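Local coordinates for protein putative rRNA methylase (Clostridium thermocellum ATCC 27405, PDB 3EEY) that binds S-adenosylmethionine and is probably a Rossmann-fold methyltransferase, putatively acting on ribosomal RNA, at residues S12-Y15 against I16-F19; E116-I119 against Q120-K124; T37-L40 against A41-G45; I173-A176 against N177-I181; A61-T64 against K65-D69. All coordinates share one frame; numbering follows the deposited sequence.

Contact 1: S12-Y15 against I16-F19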
loop_
_atom_site.group_PDB
_atom_site.type_symbol
_atom_site.label_atom_id
_atom_site.label_comp_id
_atom_site.label_asym_id
_atom_site.label_seq_id
_atom_site.Cartn_x
_atom_site.Cartn_y
_atom_site.Cartn_z
ATOM N N SER A 12 1.787 1.537 -8.772
ATOM C CA SER A 12 0.683 2.074 -9.581
ATOM C C SER A 12 0.328 1.165 -10.763
ATOM O O SER A 12 -0.844 0.888 -11.008
ATOM C CB SER A 12 0.983 3.495 -10.061
ATOM O OG SER A 12 2.026 3.530 -11.022
ATOM N N HIS A 13 1.347 0.673 -11.462
ATOM C CA HIS A 13 1.166 -0.286 -12.551
ATOM C C HIS A 13 0.566 -1.615 -12.086
ATOM O O HIS A 13 -0.303 -2.173 -12.759
ATOM C CB HIS A 13 2.500 -0.526 -13.245
ATOM C CG HIS A 13 2.938 0.604 -14.120
ATOM N ND1 HIS A 13 3.330 0.422 -15.427
ATOM C CD2 HIS A 13 3.049 1.931 -13.878
ATOM C CE1 HIS A 13 3.666 1.585 -15.952
ATOM N NE2 HIS A 13 3.500 2.518 -15.032
ATOM N N ASP A 14 1.031 -2.112 -10.937
ATOM C CA ASP A 14 0.500 -3.333 -10.321
ATOM C C ASP A 14 -0.979 -3.224 -9.947
ATOM O O ASP A 14 -1.739 -4.170 -10.159
ATOM C CB ASP A 14 1.319 -3.729 -9.086
ATOM C CG ASP A 14 2.663 -4.360 -9.438
ATOM O OD1 ASP A 14 2.977 -4.529 -10.633
ATOM O OD2 ASP A 14 3.409 -4.705 -8.501
ATOM N N TYR A 15 -1.364 -2.074 -9.390
ATOM C CA TYR A 15 -2.760 -1.775 -9.068
ATOM C C TYR A 15 -3.638 -1.650 -10.307
ATOM O O TYR A 15 -4.794 -2.060 -10.284
ATOM C CB TYR A 15 -2.869 -0.504 -8.225
ATOM C CG TYR A 15 -2.709 -0.741 -6.742
ATOM C CD1 TYR A 15 -1.507 -0.451 -6.092
ATOM C CD2 TYR A 15 -3.760 -1.256 -5.982
ATOM C CE1 TYR A 15 -1.351 -0.675 -4.725
ATOM C CE2 TYR A 15 -3.618 -1.475 -4.610
ATOM C CZ TYR A 15 -2.413 -1.183 -3.987
ATOM O OH TYR A 15 -2.255 -1.402 -2.634
ATOM N N ILE A 16 -3.081 -1.092 -11.379
ATOM C CA ILE A 16 -3.810 -0.930 -12.635
ATOM C C ILE A 16 -4.041 -2.292 -13.310
ATOM O O ILE A 16 -5.146 -2.566 -13.775
ATOM C CB ILE A 16 -3.126 0.119 -13.593
ATOM C CG1 ILE A 16 -3.219 1.552 -13.038
ATOM C CG2 ILE A 16 -3.717 0.077 -14.977
ATOM C CD1 ILE A 16 -4.624 2.126 -12.863
ATOM N N LYS A 17 -3.009 -3.138 -13.327
ATOM C CA LYS A 17 -3.104 -4.519 -13.829
ATOM C C LYS A 17 -4.190 -5.358 -13.130
ATOM O O LYS A 17 -4.841 -6.174 -13.779
ATOM C CB LYS A 17 -1.751 -5.232 -13.705
ATOM C CG LYS A 17 -0.821 -5.097 -14.902
ATOM C CD LYS A 17 0.651 -5.140 -14.493
ATOM C CE LYS A 17 1.004 -6.320 -13.583
ATOM N NZ LYS A 17 1.868 -7.333 -14.249
ATOM N N MET A 18 -4.376 -5.143 -11.822
ATOM C CA MET A 18 -5.439 -5.785 -11.019
ATOM C C MET A 18 -6.845 -5.464 -11.507
ATOM O O MET A 18 -7.749 -6.288 -11.415
ATOM C CB MET A 18 -5.375 -5.323 -9.556
ATOM C CG MET A 18 -4.405 -6.043 -8.621
ATOM S SD MET A 18 -4.305 -5.179 -7.018
ATOM C CE MET A 18 -5.817 -5.710 -6.214
ATOM N N PHE A 19 -7.029 -4.252 -12.013
ATOM C CA PHE A 19 -8.362 -3.718 -12.265
ATOM C C PHE A 19 -8.731 -3.661 -13.741
ATOM O O PHE A 19 -9.894 -3.817 -14.096
ATOM C CB PHE A 19 -8.471 -2.318 -11.662
ATOM C CG PHE A 19 -8.715 -2.306 -10.184
ATOM C CD1 PHE A 19 -9.996 -2.099 -9.691
ATOM C CD2 PHE A 19 -7.673 -2.475 -9.278
ATOM C CE1 PHE A 19 -10.242 -2.077 -8.325
ATOM C CE2 PHE A 19 -7.908 -2.458 -7.908
ATOM C CZ PHE A 19 -9.199 -2.258 -7.431
#

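Contact 2: E116-I119 against Q120-K124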
loop_
_atom_site.group_PDB
_atom_site.type_symbol
_atom_site.label_atom_id
_atom_site.label_comp_id
_atom_site.label_asym_id
_atom_site.label_seq_id
_atom_site.Cartn_x
_atom_site.Cartn_y
_atom_site.Cartn_z
ATOM N N GLU A 116 -4.942 23.229 -8.005
ATOM C CA GLU A 116 -6.301 23.609 -8.418
ATOM C C GLU A 116 -6.861 22.695 -9.503
ATOM O O GLU A 116 -7.964 22.161 -9.369
ATOM C CB GLU A 116 -6.329 25.052 -8.943
ATOM C CG GLU A 116 -5.450 26.063 -8.183
ATOM C CD GLU A 116 -4.029 26.182 -8.743
ATOM O OE1 GLU A 116 -3.071 26.107 -7.942
ATOM O OE2 GLU A 116 -3.869 26.348 -9.975
ATOM N N THR A 117 -6.071 22.508 -10.562
ATOM C CA THR A 117 -6.490 21.760 -11.746
ATOM C C THR A 117 -6.416 20.258 -11.511
ATOM O O THR A 117 -7.215 19.498 -12.068
ATOM C CB THR A 117 -5.682 22.182 -13.008
ATOM O OG1 THR A 117 -4.282 22.210 -12.711
ATOM C CG2 THR A 117 -6.085 23.576 -13.465
ATOM N N THR A 118 -5.462 19.836 -10.681
ATOM C CA THR A 118 -5.335 18.427 -10.291
ATOM C C THR A 118 -6.555 17.988 -9.491
ATOM O O THR A 118 -7.155 16.955 -9.802
ATOM C CB THR A 118 -4.044 18.149 -9.495
ATOM O OG1 THR A 118 -2.904 18.529 -10.277
ATOM C CG2 THR A 118 -3.935 16.669 -9.141
ATOM N N ILE A 119 -6.930 18.793 -8.494
ATOM C CA ILE A 119 -8.134 18.556 -7.689
ATOM C C ILE A 119 -9.407 18.509 -8.560
ATOM O O ILE A 119 -10.248 17.622 -8.394
ATOM C CB ILE A 119 -8.242 19.599 -6.521
ATOM C CG1 ILE A 119 -7.206 19.282 -5.439
ATOM C CG2 ILE A 119 -9.631 19.612 -5.905
ATOM C CD1 ILE A 119 -6.813 20.460 -4.577
ATOM N N GLN A 120 -9.527 19.454 -9.492
ATOM C CA GLN A 120 -10.608 19.456 -10.484
ATOM C C GLN A 120 -10.658 18.165 -11.297
ATOM O O GLN A 120 -11.716 17.545 -11.397
ATOM C CB GLN A 120 -10.441 20.611 -11.464
ATOM C CG GLN A 120 -11.066 21.909 -11.068
ATOM C CD GLN A 120 -11.127 22.844 -12.246
ATOM O OE1 GLN A 120 -11.911 22.630 -13.177
ATOM N NE2 GLN A 120 -10.282 23.875 -12.232
ATOM N N ALA A 121 -9.517 17.775 -11.877
ATOM C CA ALA A 121 -9.415 16.529 -12.665
ATOM C C ALA A 121 -9.725 15.295 -11.845
ATOM O O ALA A 121 -10.351 14.363 -12.356
ATOM C CB ALA A 121 -8.058 16.391 -13.274
ATOM N N LEU A 122 -9.285 15.287 -10.583
ATOM C CA LEU A 122 -9.604 14.192 -9.667
ATOM C C LEU A 122 -11.104 14.065 -9.405
ATOM O O LEU A 122 -11.613 12.958 -9.352
ATOM C CB LEU A 122 -8.838 14.315 -8.352
ATOM C CG LEU A 122 -7.351 13.967 -8.375
ATOM C CD1 LEU A 122 -6.666 14.500 -7.125
ATOM C CD2 LEU A 122 -7.134 12.473 -8.527
ATOM N N SER A 123 -11.796 15.191 -9.249
ATOM C CA SER A 123 -13.266 15.192 -9.124
ATOM C C SER A 123 -13.939 14.642 -10.377
ATOM O O SER A 123 -14.878 13.850 -10.281
ATOM C CB SER A 123 -13.806 16.600 -8.862
ATOM O OG SER A 123 -12.946 17.323 -8.000
ATOM N N LYS A 124 -13.450 15.076 -11.543
ATOM C CA LYS A 124 -13.979 14.643 -12.836
ATOM C C LYS A 124 -13.746 13.154 -13.043
ATOM O O LYS A 124 -14.647 12.435 -13.480
ATOM C CB LYS A 124 -13.352 15.443 -13.994
ATOM C CG LYS A 124 -13.632 16.955 -14.014
ATOM C CD LYS A 124 -15.098 17.291 -13.735
ATOM C CE LYS A 124 -15.491 18.713 -14.144
ATOM N NZ LYS A 124 -14.355 19.669 -14.273
#

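Contact 3: T37-L40 against A41-G45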
loop_
_atom_site.group_PDB
_atom_site.type_symbol
_atom_site.label_atom_id
_atom_site.label_comp_id
_atom_site.label_asym_id
_atom_site.label_seq_id
_atom_site.Cartn_x
_atom_site.Cartn_y
_atom_site.Cartn_z
ATOM N N THR A 37 0.730 5.638 -20.968
ATOM C CA THR A 37 -0.217 5.543 -22.084
ATOM C C THR A 37 -0.034 4.226 -22.840
ATOM O O THR A 37 -1.013 3.537 -23.123
ATOM C CB THR A 37 -0.085 6.723 -23.087
ATOM O OG1 THR A 37 0.362 7.907 -22.413
ATOM C CG2 THR A 37 -1.424 6.990 -23.776
ATOM N N ALA A 38 1.220 3.885 -23.140
ATOM C CA ALA A 38 1.577 2.624 -23.803
ATOM C C ALA A 38 1.194 1.427 -22.945
ATOM O O ALA A 38 0.625 0.444 -23.439
ATOM C CB ALA A 38 3.068 2.589 -24.126
ATOM N N PHE A 39 1.513 1.536 -21.657
ATOM C CA PHE A 39 1.145 0.547 -20.644
ATOM C C PHE A 39 -0.372 0.292 -20.593
ATOM O O PHE A 39 -0.809 -0.858 -20.595
ATOM C CB PHE A 39 1.678 0.986 -19.270
ATOM C CG PHE A 39 1.078 0.244 -18.114
ATOM C CD1 PHE A 39 1.379 -1.090 -17.897
ATOM C CD2 PHE A 39 0.223 0.884 -17.229
ATOM C CE1 PHE A 39 0.826 -1.781 -16.826
ATOM C CE2 PHE A 39 -0.327 0.204 -16.157
ATOM C CZ PHE A 39 -0.028 -1.133 -15.957
ATOM N N LEU A 40 -1.157 1.365 -20.548
ATOM C CA LEU A 40 -2.619 1.266 -20.573
ATOM C C LEU A 40 -3.159 0.682 -21.882
ATOM O O LEU A 40 -4.111 -0.110 -21.873
ATOM C CB LEU A 40 -3.258 2.629 -20.299
ATOM C CG LEU A 40 -3.258 3.159 -18.865
ATOM C CD1 LEU A 40 -3.654 4.627 -18.834
ATOM C CD2 LEU A 40 -4.159 2.340 -17.949
ATOM N N ALA A 41 -2.533 1.060 -22.997
ATOM C CA ALA A 41 -2.893 0.562 -24.324
ATOM C C ALA A 41 -2.693 -0.948 -24.491
ATOM O O ALA A 41 -3.506 -1.621 -25.129
ATOM C CB ALA A 41 -2.131 1.328 -25.394
ATOM N N SER A 42 -1.624 -1.477 -23.900
ATOM C CA SER A 42 -1.322 -2.903 -23.987
ATOM C C SER A 42 -2.265 -3.755 -23.147
ATOM O O SER A 42 -2.562 -4.896 -23.504
ATOM C CB SER A 42 0.119 -3.172 -23.566
ATOM O OG SER A 42 0.281 -2.937 -22.176
ATOM N N LEU A 43 -2.733 -3.200 -22.031
ATOM C CA LEU A 43 -3.659 -3.903 -21.138
ATOM C C LEU A 43 -5.060 -3.990 -21.709
ATOM O O LEU A 43 -5.812 -4.919 -21.416
ATOM C CB LEU A 43 -3.761 -3.192 -19.788
ATOM C CG LEU A 43 -2.583 -3.166 -18.821
ATOM C CD1 LEU A 43 -3.064 -2.510 -17.566
ATOM C CD2 LEU A 43 -2.032 -4.563 -18.524
ATOM N N VAL A 44 -5.401 -3.004 -22.523
ATOM C CA VAL A 44 -6.772 -2.774 -22.914
ATOM C C VAL A 44 -7.139 -3.456 -24.242
ATOM O O VAL A 44 -8.313 -3.715 -24.515
ATOM C CB VAL A 44 -7.068 -1.256 -22.871
ATOM C CG1 VAL A 44 -6.986 -0.600 -24.247
ATOM C CG2 VAL A 44 -8.368 -1.017 -22.225
ATOM N N GLY A 45 -6.123 -3.773 -25.039
ATOM C CA GLY A 45 -6.307 -4.558 -26.249
ATOM C C GLY A 45 -6.886 -3.799 -27.420
ATOM O O GLY A 45 -6.935 -2.570 -27.413
#

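Contact 4: I173-A176 against N177-I181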
loop_
_atom_site.group_PDB
_atom_site.type_symbol
_atom_site.label_atom_id
_atom_site.label_comp_id
_atom_site.label_asym_id
_atom_site.label_seq_id
_atom_site.Cartn_x
_atom_site.Cartn_y
_atom_site.Cartn_z
ATOM N N ILE A 173 8.646 5.566 4.482
ATOM C CA ILE A 173 8.830 6.523 5.569
ATOM C C ILE A 173 10.267 6.608 6.083
ATOM O O ILE A 173 10.594 7.532 6.818
ATOM C CB ILE A 173 7.821 6.270 6.738
ATOM C CG1 ILE A 173 8.043 4.894 7.372
ATOM C CG2 ILE A 173 6.391 6.394 6.239
ATOM C CD1 ILE A 173 7.190 4.602 8.603
ATOM N N ASN A 174 11.110 5.651 5.693
ATOM C CA ASN A 174 12.517 5.651 6.078
ATOM C C ASN A 174 13.458 6.155 4.980
ATOM O O ASN A 174 14.680 6.179 5.159
ATOM C CB ASN A 174 12.947 4.269 6.575
ATOM C CG ASN A 174 13.169 3.275 5.449
ATOM O OD1 ASN A 174 12.444 3.261 4.453
ATOM N ND2 ASN A 174 14.159 2.408 5.623
ATOM N N GLN A 175 12.878 6.551 3.849
ATOM C CA GLN A 175 13.643 7.108 2.737
ATOM C C GLN A 175 13.719 8.621 2.830
ATOM O O GLN A 175 12.742 9.282 3.180
ATOM C CB GLN A 175 13.042 6.694 1.391
ATOM C CG GLN A 175 13.228 5.229 1.045
ATOM C CD GLN A 175 12.632 4.862 -0.299
ATOM O OE1 GLN A 175 12.632 5.668 -1.232
ATOM N NE2 GLN A 175 12.117 3.639 -0.408
ATOM N N ALA A 176 14.897 9.160 2.530
ATOM C CA ALA A 176 15.095 10.602 2.450
ATOM C C ALA A 176 14.914 11.060 1.007
ATOM O O ALA A 176 14.732 10.225 0.106
ATOM C CB ALA A 176 16.485 10.973 2.960
ATOM N N ASN A 177 14.968 12.377 0.805
ATOM C CA ASN A 177 14.897 13.005 -0.524
ATOM C C ASN A 177 13.574 12.723 -1.247
ATOM O O ASN A 177 13.548 12.277 -2.402
ATOM C CB ASN A 177 16.144 12.681 -1.382
ATOM C CG ASN A 177 16.321 13.625 -2.575
ATOM O OD1 ASN A 177 15.825 14.759 -2.586
ATOM N ND2 ASN A 177 17.036 13.149 -3.590
ATOM N N CYS A 178 12.488 12.970 -0.515
ATOM C CA CYS A 178 11.118 12.959 -1.038
ATOM C C CYS A 178 10.756 11.758 -1.910
ATOM O O CYS A 178 10.555 11.920 -3.119
ATOM C CB CYS A 178 10.855 14.250 -1.809
ATOM S SG CYS A 178 11.232 15.706 -0.857
ATOM N N PRO A 179 10.684 10.549 -1.313
ATOM C CA PRO A 179 10.286 9.413 -2.135
ATOM C C PRO A 179 8.840 9.625 -2.601
ATOM O O PRO A 179 7.999 10.082 -1.815
ATOM C CB PRO A 179 10.399 8.223 -1.169
ATOM C CG PRO A 179 10.271 8.819 0.186
ATOM C CD PRO A 179 10.914 10.159 0.091
ATOM N N PRO A 180 8.566 9.373 -3.892
ATOM C CA PRO A 180 7.214 9.543 -4.437
ATOM C C PRO A 180 6.137 8.763 -3.679
ATOM O O PRO A 180 6.367 7.642 -3.220
ATOM C CB PRO A 180 7.348 9.038 -5.882
ATOM C CG PRO A 180 8.792 9.219 -6.201
ATOM C CD PRO A 180 9.527 8.941 -4.928
ATOM N N ILE A 181 4.976 9.391 -3.540
ATOM C CA ILE A 181 3.849 8.854 -2.783
ATOM C C ILE A 181 2.793 8.283 -3.725
ATOM O O ILE A 181 2.480 8.909 -4.718
ATOM C CB ILE A 181 3.253 9.971 -1.910
ATOM C CG1 ILE A 181 4.197 10.275 -0.742
ATOM C CG2 ILE A 181 1.863 9.621 -1.399
ATOM C CD1 ILE A 181 3.865 11.558 -0.015
#

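Contact 5: A61-T64 against K65-D69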
loop_
_atom_site.group_PDB
_atom_site.type_symbol
_atom_site.label_atom_id
_atom_site.label_comp_id
_atom_site.label_asym_id
_atom_site.label_seq_id
_atom_site.Cartn_x
_atom_site.Cartn_y
_atom_site.Cartn_z
ATOM N N ALA A 61 3.466 14.926 -28.962
ATOM C CA ALA A 61 4.269 14.433 -30.083
ATOM C C ALA A 61 5.119 13.220 -29.702
ATOM O O ALA A 61 5.217 12.257 -30.467
ATOM C CB ALA A 61 5.145 15.546 -30.643
ATOM N N ASN A 62 5.722 13.275 -28.518
ATOM C CA ASN A 62 6.505 12.165 -27.978
ATOM C C ASN A 62 5.671 10.924 -27.657
ATOM O O ASN A 62 6.132 9.798 -27.844
ATOM C CB ASN A 62 7.275 12.607 -26.734
ATOM C CG ASN A 62 8.431 13.537 -27.057
ATOM O OD1 ASN A 62 8.690 13.857 -28.220
ATOM N ND2 ASN A 62 9.137 13.977 -26.023
ATOM N N THR A 63 4.451 11.146 -27.172
ATOM C CA THR A 63 3.491 10.077 -26.912
ATOM C C THR A 63 2.980 9.463 -28.219
ATOM O O THR A 63 2.829 8.241 -28.304
ATOM C CB THR A 63 2.328 10.578 -26.006
ATOM O OG1 THR A 63 2.869 11.090 -24.780
ATOM C CG2 THR A 63 1.351 9.469 -25.673
ATOM N N THR A 64 2.747 10.306 -29.229
ATOM C CA THR A 64 2.331 9.859 -30.563
ATOM C C THR A 64 3.412 8.985 -31.184
ATOM O O THR A 64 3.111 7.938 -31.749
ATOM C CB THR A 64 2.020 11.049 -31.520
ATOM O OG1 THR A 64 1.217 12.024 -30.845
ATOM C CG2 THR A 64 1.277 10.571 -32.770
ATOM N N LYS A 65 4.662 9.420 -31.049
ATOM C CA LYS A 65 5.813 8.704 -31.587
ATOM C C LYS A 65 5.985 7.339 -30.916
ATOM O O LYS A 65 6.161 6.331 -31.594
ATOM C CB LYS A 65 7.081 9.542 -31.435
ATOM C CG LYS A 65 8.323 8.925 -32.062
ATOM C CD LYS A 65 9.546 9.785 -31.808
ATOM C CE LYS A 65 10.832 9.021 -32.069
ATOM N NZ LYS A 65 10.989 8.624 -33.497
ATOM N N LYS A 66 5.915 7.334 -29.588
ATOM C CA LYS A 66 5.949 6.120 -28.766
ATOM C C LYS A 66 4.922 5.066 -29.173
ATOM O O LYS A 66 5.279 3.918 -29.428
ATOM C CB LYS A 66 5.725 6.488 -27.302
ATOM C CG LYS A 66 6.965 6.446 -26.442
ATOM C CD LYS A 66 7.012 5.141 -25.666
ATOM C CE LYS A 66 8.123 5.073 -24.622
ATOM N NZ LYS A 66 8.833 6.345 -24.333
ATOM N N LEU A 67 3.656 5.473 -29.237
ATOM C CA LEU A 67 2.557 4.567 -29.521
ATOM C C LEU A 67 2.557 4.027 -30.949
ATOM O O LEU A 67 2.161 2.886 -31.166
ATOM C CB LEU A 67 1.228 5.251 -29.213
ATOM C CG LEU A 67 0.920 5.563 -27.748
ATOM C CD1 LEU A 67 -0.151 6.625 -27.681
ATOM C CD2 LEU A 67 0.498 4.321 -26.984
ATOM N N THR A 68 3.007 4.842 -31.904
ATOM C CA THR A 68 3.085 4.442 -33.318
ATOM C C THR A 68 4.209 3.415 -33.500
ATOM O O THR A 68 4.069 2.445 -34.260
ATOM C CB THR A 68 3.300 5.668 -34.263
ATOM O OG1 THR A 68 2.390 6.720 -33.911
ATOM C CG2 THR A 68 3.082 5.289 -35.731
ATOM N N ASP A 69 5.303 3.640 -32.770
ATOM C CA ASP A 69 6.458 2.743 -32.725
ATOM C C ASP A 69 6.117 1.358 -32.187
ATOM O O ASP A 69 6.726 0.376 -32.599
ATOM C CB ASP A 69 7.582 3.336 -31.865
ATOM C CG ASP A 69 8.394 4.404 -32.593
ATOM O OD1 ASP A 69 8.119 4.678 -33.784
ATOM O OD2 ASP A 69 9.311 4.980 -31.964
#

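Contact 1: S12-Y15 against I16-F19
M18 turns CG away from its own carbonyl carbon (chi1 -84°) and stays extended at chi2, which sets SD beside the Y15 ring; the bend at chi3 turns only CE. The two side chains run alongside each other, with M18 SD 4.1 Å from Y15 CD2. The sulfur stands 4.9 Å from the centroid of the Y15 ring, a Met-aromatic contact of oblique approach, 41° off the ring normal. The backbone oxygen of Y15 meets another ring at its edge: Y15 O lies near the plane of the F19 ring, 3.1 Å from F19 CD2. Three i to i+4 backbone bonds hold this geometry, the straightest from K17 N to H13 O at 2.9 Å. D14 and K17 point the same way, yet D14 OD1 is 4.7 Å from K17 NZ; the carboxylate instead forms a salt bridge with K6 through OD2. H13 hydrogen-bonds D36, a residue that binds S-adenosylmethionine, which ties this helix to the cofactor site. Helix 8-19 lies against the central sheet: I16 packs on strands 94-101 and 133-139 and on helix 35-44, Y15 reaches strand 181-187 and hydrogen-bonds Q168, and M18 and F19 touch L3 of the second subunit.

Contact 2: E116-I119 against Q120-K124
T118 and L122 form the close-packed side of this helical turn, while Q120 lies on its exposed side. The side chains of T118 and L122 run alongside each other and point the same way, with T118 CG2 4.0 Å from L122 CD1. Placing T118 CG2 opposite the backbone N (OG1 chi1 -58°) presents the methyl to the leucine and turns OG1 back toward the preceding turn, where it is hydrogen-bonded to R114 O and also to E149. L122 CG also comes within 3.3 Å of T118 O, the same oxygen that accepts L122 N at 2.8 Å.

Between these extremes, I119 O is gripped twice by one residue. S123 N donates to I119 O at 3.0 Å and S123 OG at 2.7 Å, and the two donors arrive from opposite faces of the carbonyl plane. With OG beside its own backbone N (chi1 -38°), the serine hydroxyl folds back along the helix, and I119 O thereby accepts one bond from the main chain and one from the hydroxyl, as is common for serine in helices. On the exposed side, Q120 extends beyond CG and its contact is with backbone: Q120 CG is 3.5 Å from E116 O, whereas NE2 remains 4.1 Å from that oxygen. E116 turns its carboxylate away from Q120 and pairs with R114.

A121 packs on H83, which binds S-adenosylmethionine, and helix 115-128 thus borders the cofactor pocket. V153 and F156 of helix 148-157 flank it, and L122 packs on strands 94-101 and 133-139.

Contact 3: T37-L40 against A41-G45
The last turns of helix 35-44 are held by i to i+4 bonds that weaken toward the C-terminus: A41 N to T37 O measures 2.9 Å and S42 N to A38 O 3.0 Å, but L43 N to F39 O is a weak bond at 3.4 Å and V44 N to L40 O is also weak, with an N-H...O angle of only 124°. F39 O has a stronger partner in the serine hydroxyl, S42 OG donating to it at 2.8 Å. That bond follows from chi1 of 69°, which tucks OG between the backbone N and the carbonyl carbon of S42, facing back along the helix; the donor is tilted from the F39 carbonyl plane.

Helix 35-44 is the connection of a beta-alpha-beta unit between strands 25-28 and 49-53, the Rossmann-like arrangement of S-adenosylmethionine-dependent methyltransferases, and D36 and N35, which bind the cofactor, stand in its first turn. T37 OG1 is hydrogen-bonded to D28.

Apolar packing comes from F39 and L43. F39 puts its ring opposite the backbone N (chi1 165°), and L43 crosses it at an angle. L43 CG stands over one face, offset toward the rim, while L43 CD1 makes an off-centre CH-pi contact 4.2 Å from the F39 ring centroid and meets F39 CZ at 3.7 Å. The ring is also stacked with H13, and I16 of helix 8-19 touches F39, L40 and L43. V44 ends the helix, and G45 leaves it with positive phi.

Contact 4: I173-A176 against N177-I181
Q175 and P179 face each other across the loop of the beta-hairpin formed by strands 165-172 and 181-187, the last two strands in the chain of the Rossmann-like methyltransferase sheet. The loop includes two consecutive residues with positive phi, N177 (62°) and C178 (47°). Through them the chain doubles back, and Q175 CA and P179 CA come within 6.3 Å.

Van der Waals contact carries the interaction across the loop; no hydrogen bond joins the two halves. The glutamine and proline side chains cross at an angle. Q175 CB lies 3.7 Å from P179 CG, with the ring methylenes against the root of the side chain. Because CG of Q175 is turned to the backbone N side (chi1 -71°) and the chain then runs extended, its amide end passes along the same ring.

Backbone oxygens add to the packing around the proline: P179 CD is 3.7 Å from Q175 O and 3.8 Å from A176 O.

Polar bonds lead outward: P179 O bonds to Y141 OH and P180 O to S8 OG, while the backbone of I181 pairs with I139. The first half of the loop belongs to the dimer contact, the N174 amide meeting F165, V160 and V167 of the second subunit and A176 N meeting Q162 of that chain.

At the polar end of the glutamine, Q175 OE1 rests 3.4 Å from P179 CB.

Contact 5: A61-T64 against K65-D69
Residues A61-D69 form one uninterrupted run of alpha-helix, with K65 N, K66 N, L67 N and T68 N bonding to A61 O, N62 O, T63 O and T64 O; the bond from L67 N to T63 O is 3.0 Å and nearly straight at 165°. T64 O accepts twice. T68 N approaches T64 O at 3.1 Å and T68 OG1 at 2.6 Å, from opposite faces of the carbonyl plane, the hydroxyl adding a side-chain bond to the regular main-chain one. It gets there because OG1 is turned to the backbone N side of T68 (chi1 -47°).

T64 and T68 run side by side, and T64 CG2 is 4.2 Å from T68 OG1. The hydroxyls of T64 and T63 likewise bond back to I60 O and A59 O.

Apolar contact centres on T63 and L67, also aligned side by side. T63 CG2, lying opposite its backbone N, meets L67 CD1 at 3.8 Å, and L67 CG closes to 3.3 Å from T63 O. This pair faces inward: T63 touches L78 and T37, and L67 touches V76, I73 and T37. By contrast, K65 heads outward beyond its CB, and K66 bends at chi2 to carry NZ to a weak hydrogen bond with N35 OD1.

Helix 57-69 links strands 49-53 and 76-79 as a beta-alpha-beta crossover, beside the S-adenosylmethionine pocket: N62 packs on N33, which like N35 binds the cofactor, in keeping with the Rossmann-like methyltransferase fold.

Contacts 1, 3 and 5 form a continuous row: I16 CG2 of contact 1 meets F39 CE2 of contact 3 at 3.6 Å, and T37 OG1 of contact 3 lies 3.7 Å from T63 CG2 of contact 5, with centres 12 Å and 13 Å apart. Contact 2 stands on the opposite side of the chain's centre from contacts 1 and 3, yet the T117 side chain comes about 4 Å from the bound S-adenosylmethionine, against about 6 Å for T37, and about 7 Å for H13 and for T63. The cofactor pocket therefore has several of these helices near it. Contact 4 is farther away, about 14 Å from the cofactor at the C178 side chain; like contact 1 it touches the second subunit.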